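Local structure of nitroreductase-like family protein (Bacillus cereus, 2I7H) at residues 17-22 / 133-138. The protein belongs to the nitroreductase-like family of flavoproteins and binds flavin mononucleotide between the two subunits of a dimer. Sequence-based numbering, arbitrary orientation.
Sequences RRSVRT and GCVWKS. With FMN (flavin mononucleotide), chain G.
A single direct hydrogen bond joins the two backbones, from V20 N to C134 O at 3.1 Å, with the donor coming from above the carbonyl plane. The same oxygen receives a CA-H contact from S19 and a bond from a water that accepts from R17 NH1. A second water joins S19 OG to W136 N.

Apolar contact centres on V135. Its CG1 touches both S19 CB and R21 CG, at 3.5 Å each, and also lies over one face of the R21 guanidinium. The R21 and V135 side chains cross at about a right angle. V20 CB packs on G133 CA at 3.9 Å.

The flavin mononucleotide is gripped from both segments. R17 NH1 and NH2 both donate to phosphate O3P, which also takes a 2.6 Å bond from S19 OG. S19 N binds O1P. The R21 chain is extended (chi2 176°, chi3 169°) and carries its guanidinium to the pyrimidine end of the flavin. There NE meets O2 at 2.7 Å and NH2 meets N1 at 2.9 Å. K137 NZ also donates to O2; these cations would favour negative charge on the N1–O2 side. S138 N bonds O4 of the flavin, and methyl C7M lies over one face of the W136 ring, toward its rim.

H46 and N45 of the second subunit also hydrogen-bond the flavin mononucleotide. Segment 17-22 follows helix 10-16 and passes strand 132-137, an outermost strand of the chain's antiparallel sheet. That strand pairs with 157-167, while C134 and W136 pack on helix 106-129.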
loop_
_atom_site.group_PDB
_atom_site.type_symbol
_atom_site.label_atom_id
_atom_site.label_comp_id
_atom_site.label_asym_id
_atom_site.label_seq_id
_atom_site.Cartn_x
_atom_site.Cartn_y
_atom_site.Cartn_z
ATOM N N ARG A 17 3.935 13.441 5.743
ATOM C CA ARG A 17 4.807 12.773 4.766
ATOM C C ARG A 17 4.727 13.419 3.388
ATOM O O ARG A 17 3.641 13.661 2.856
ATOM C CB ARG A 17 4.443 11.271 4.652
ATOM C CG ARG A 17 5.394 10.431 3.789
ATOM C CD ARG A 17 4.654 9.305 2.984
ATOM N NE ARG A 17 3.546 9.830 2.165
ATOM C CZ ARG A 17 3.646 10.371 0.942
ATOM N NH1 ARG A 17 4.817 10.492 0.329
ATOM N NH2 ARG A 17 2.555 10.842 0.327
ATOM N N ARG A 18 5.897 13.725 2.837
ATOM C CA ARG A 18 6.021 14.233 1.477
ATOM C C ARG A 18 7.052 13.395 0.747
ATOM O O ARG A 18 8.034 12.945 1.346
ATOM C CB ARG A 18 6.512 15.694 1.463
ATOM C CG ARG A 18 5.684 16.720 2.211
ATOM C CD ARG A 18 4.501 17.179 1.382
ATOM N NE ARG A 18 3.372 16.373 1.809
ATOM C CZ ARG A 18 2.474 16.747 2.715
ATOM N NH1 ARG A 18 2.493 17.969 3.256
ATOM N NH2 ARG A 18 1.538 15.889 3.045
ATOM N N SER A 19 6.831 13.205 -0.554
ATOM C CA SER A 19 7.862 12.708 -1.450
ATOM C C SER A 19 8.993 13.731 -1.507
ATOM O O SER A 19 8.769 14.909 -1.802
ATOM C CB SER A 19 7.279 12.479 -2.844
ATOM O OG SER A 19 6.391 11.374 -2.807
ATOM N N VAL A 20 10.208 13.276 -1.213
ATOM C CA VAL A 20 11.373 14.147 -1.180
ATOM C C VAL A 20 12.319 13.660 -2.271
ATOM O O VAL A 20 12.605 12.469 -2.362
ATOM C CB VAL A 20 12.015 14.136 0.234
ATOM C CG1 VAL A 20 13.386 14.775 0.226
ATOM C CG2 VAL A 20 11.104 14.840 1.216
ATOM N N ARG A 21 12.772 14.582 -3.117
ATOM C CA ARG A 21 13.523 14.214 -4.297
ATOM C C ARG A 21 14.918 14.822 -4.274
ATOM O O ARG A 21 15.738 14.542 -5.157
ATOM C CB ARG A 21 12.754 14.591 -5.568
ATOM C CG ARG A 21 11.355 13.949 -5.637
ATOM C CD ARG A 21 10.568 14.405 -6.836
ATOM N NE ARG A 21 9.361 13.602 -7.041
ATOM C CZ ARG A 21 8.137 13.914 -6.608
ATOM N NH1 ARG A 21 7.919 15.015 -5.922
ATOM N NH2 ARG A 21 7.111 13.115 -6.861
ATOM N N THR A 22 15.176 15.663 -3.276
ATOM C CA THR A 22 16.503 16.231 -3.096
ATOM C C THR A 22 16.956 16.153 -1.638
ATOM O O THR A 22 16.211 16.468 -0.707
ATOM C CB THR A 22 16.636 17.649 -3.700
ATOM O OG1 THR A 22 18.026 17.973 -3.836
ATOM C CG2 THR A 22 15.918 18.706 -2.851
ATOM N N GLY A 133 13.502 11.475 4.338
ATOM C CA GLY A 133 12.616 11.665 3.217
ATOM C C GLY A 133 12.873 10.585 2.193
ATOM O O GLY A 133 13.938 9.951 2.181
ATOM N N CYS A 134 11.879 10.344 1.353
ATOM C CA CYS A 134 12.087 9.487 0.209
ATOM C C CYS A 134 11.057 9.672 -0.888
ATOM O O CYS A 134 9.997 10.226 -0.656
ATOM C CB CYS A 134 12.194 8.025 0.629
ATOM S SG CYS A 134 10.825 7.421 1.519
ATOM N N VAL A 135 11.432 9.259 -2.095
ATOM C CA VAL A 135 10.499 9.090 -3.201
ATOM C C VAL A 135 10.464 7.652 -3.684
ATOM O O VAL A 135 11.506 7.000 -3.803
ATOM C CB VAL A 135 10.837 9.883 -4.458
ATOM C CG1 VAL A 135 9.800 10.927 -4.720
ATOM C CG2 VAL A 135 12.256 10.373 -4.467
ATOM N N TRP A 136 9.247 7.222 -4.001
ATOM C CA TRP A 136 8.912 5.921 -4.543
ATOM C C TRP A 136 8.909 6.137 -6.033
ATOM O O TRP A 136 8.053 6.844 -6.560
ATOM C CB TRP A 136 7.500 5.588 -4.096
ATOM C CG TRP A 136 6.916 4.293 -4.527
ATOM C CD1 TRP A 136 7.200 3.567 -5.669
ATOM C CD2 TRP A 136 5.867 3.605 -3.865
ATOM N NE1 TRP A 136 6.437 2.426 -5.710
ATOM C CE2 TRP A 136 5.584 2.436 -4.630
ATOM C CE3 TRP A 136 5.151 3.835 -2.663
ATOM C CZ2 TRP A 136 4.605 1.513 -4.245
ATOM C CZ3 TRP A 136 4.201 2.905 -2.264
ATOM C CH2 TRP A 136 3.938 1.746 -3.071
ATOM N N LYS A 137 9.863 5.540 -6.725
ATOM C CA LYS A 137 9.965 5.789 -8.148
ATOM C C LYS A 137 9.417 4.655 -8.957
ATOM O O LYS A 137 9.594 3.482 -8.616
ATOM C CB LYS A 137 11.390 6.117 -8.562
ATOM C CG LYS A 137 11.545 7.534 -9.058
ATOM C CD LYS A 137 11.928 8.509 -8.006
ATOM C CE LYS A 137 12.716 9.645 -8.648
ATOM N NZ LYS A 137 11.884 10.580 -9.493
ATOM N N SER A 138 8.663 5.010 -9.987
ATOM C CA SER A 138 8.325 4.074 -11.036
ATOM C C SER A 138 8.599 4.681 -12.387
ATOM O O SER A 138 9.447 5.566 -12.534
ATOM C CB SER A 138 6.871 3.628 -10.994
ATOM O OG SER A 138 6.565 2.956 -12.210
HETATM N N1 FMN G . 7.479 10.475 -8.031
HETATM C C2 FMN G . 8.469 10.724 -8.979
HETATM O O2 FMN G . 9.065 11.798 -8.969
HETATM N N3 FMN G . 8.782 9.761 -9.923
HETATM C C4 FMN G . 8.087 8.557 -9.901
HETATM O O4 FMN G . 8.141 7.796 -10.853
HETATM C C4A FMN G . 7.104 8.319 -8.953
HETATM N N5 FMN G . 6.436 7.106 -8.969
HETATM C C5A FMN G . 5.435 6.860 -8.034
HETATM C C6 FMN G . 4.806 5.632 -8.098
HETATM C C7 FMN G . 3.812 5.263 -7.217
HETATM C C7M FMN G . 3.403 3.820 -7.205
HETATM C C8 FMN G . 3.426 6.174 -6.236
HETATM C C8M FMN G . 2.418 5.723 -5.214
HETATM C C9 FMN G . 4.066 7.437 -6.160
HETATM C C9A FMN G . 5.081 7.808 -7.063
HETATM N N10 FMN G . 5.768 9.059 -7.052
HETATM C C10 FMN G . 6.784 9.285 -7.996
HETATM C "C1'" FMN G . 5.265 10.261 -6.275
HETATM C "C2'" FMN G . 4.241 11.056 -7.093
HETATM O "O2'" FMN G . 4.857 11.584 -8.233
HETATM C "C3'" FMN G . 3.420 12.168 -6.390
HETATM O "O3'" FMN G . 3.820 13.491 -6.693
HETATM C "C4'" FMN G . 3.380 12.116 -4.884
HETATM O "O4'" FMN G . 3.213 10.802 -4.414
HETATM C "C5'" FMN G . 2.239 13.008 -4.409
HETATM O "O5'" FMN G . 2.838 13.911 -3.498
HETATM P P FMN G . 3.375 13.368 -2.063
HETATM O O1P FMN G . 4.428 14.326 -1.540
HETATM O O2P FMN G . 2.180 13.380 -1.145
HETATM O O3P FMN G . 3.922 11.946 -2.113
HETATM O O HOH W 1 7.417 9.473 0.749
HETATM O O HOH W 2 6.829 8.655 -2.692
#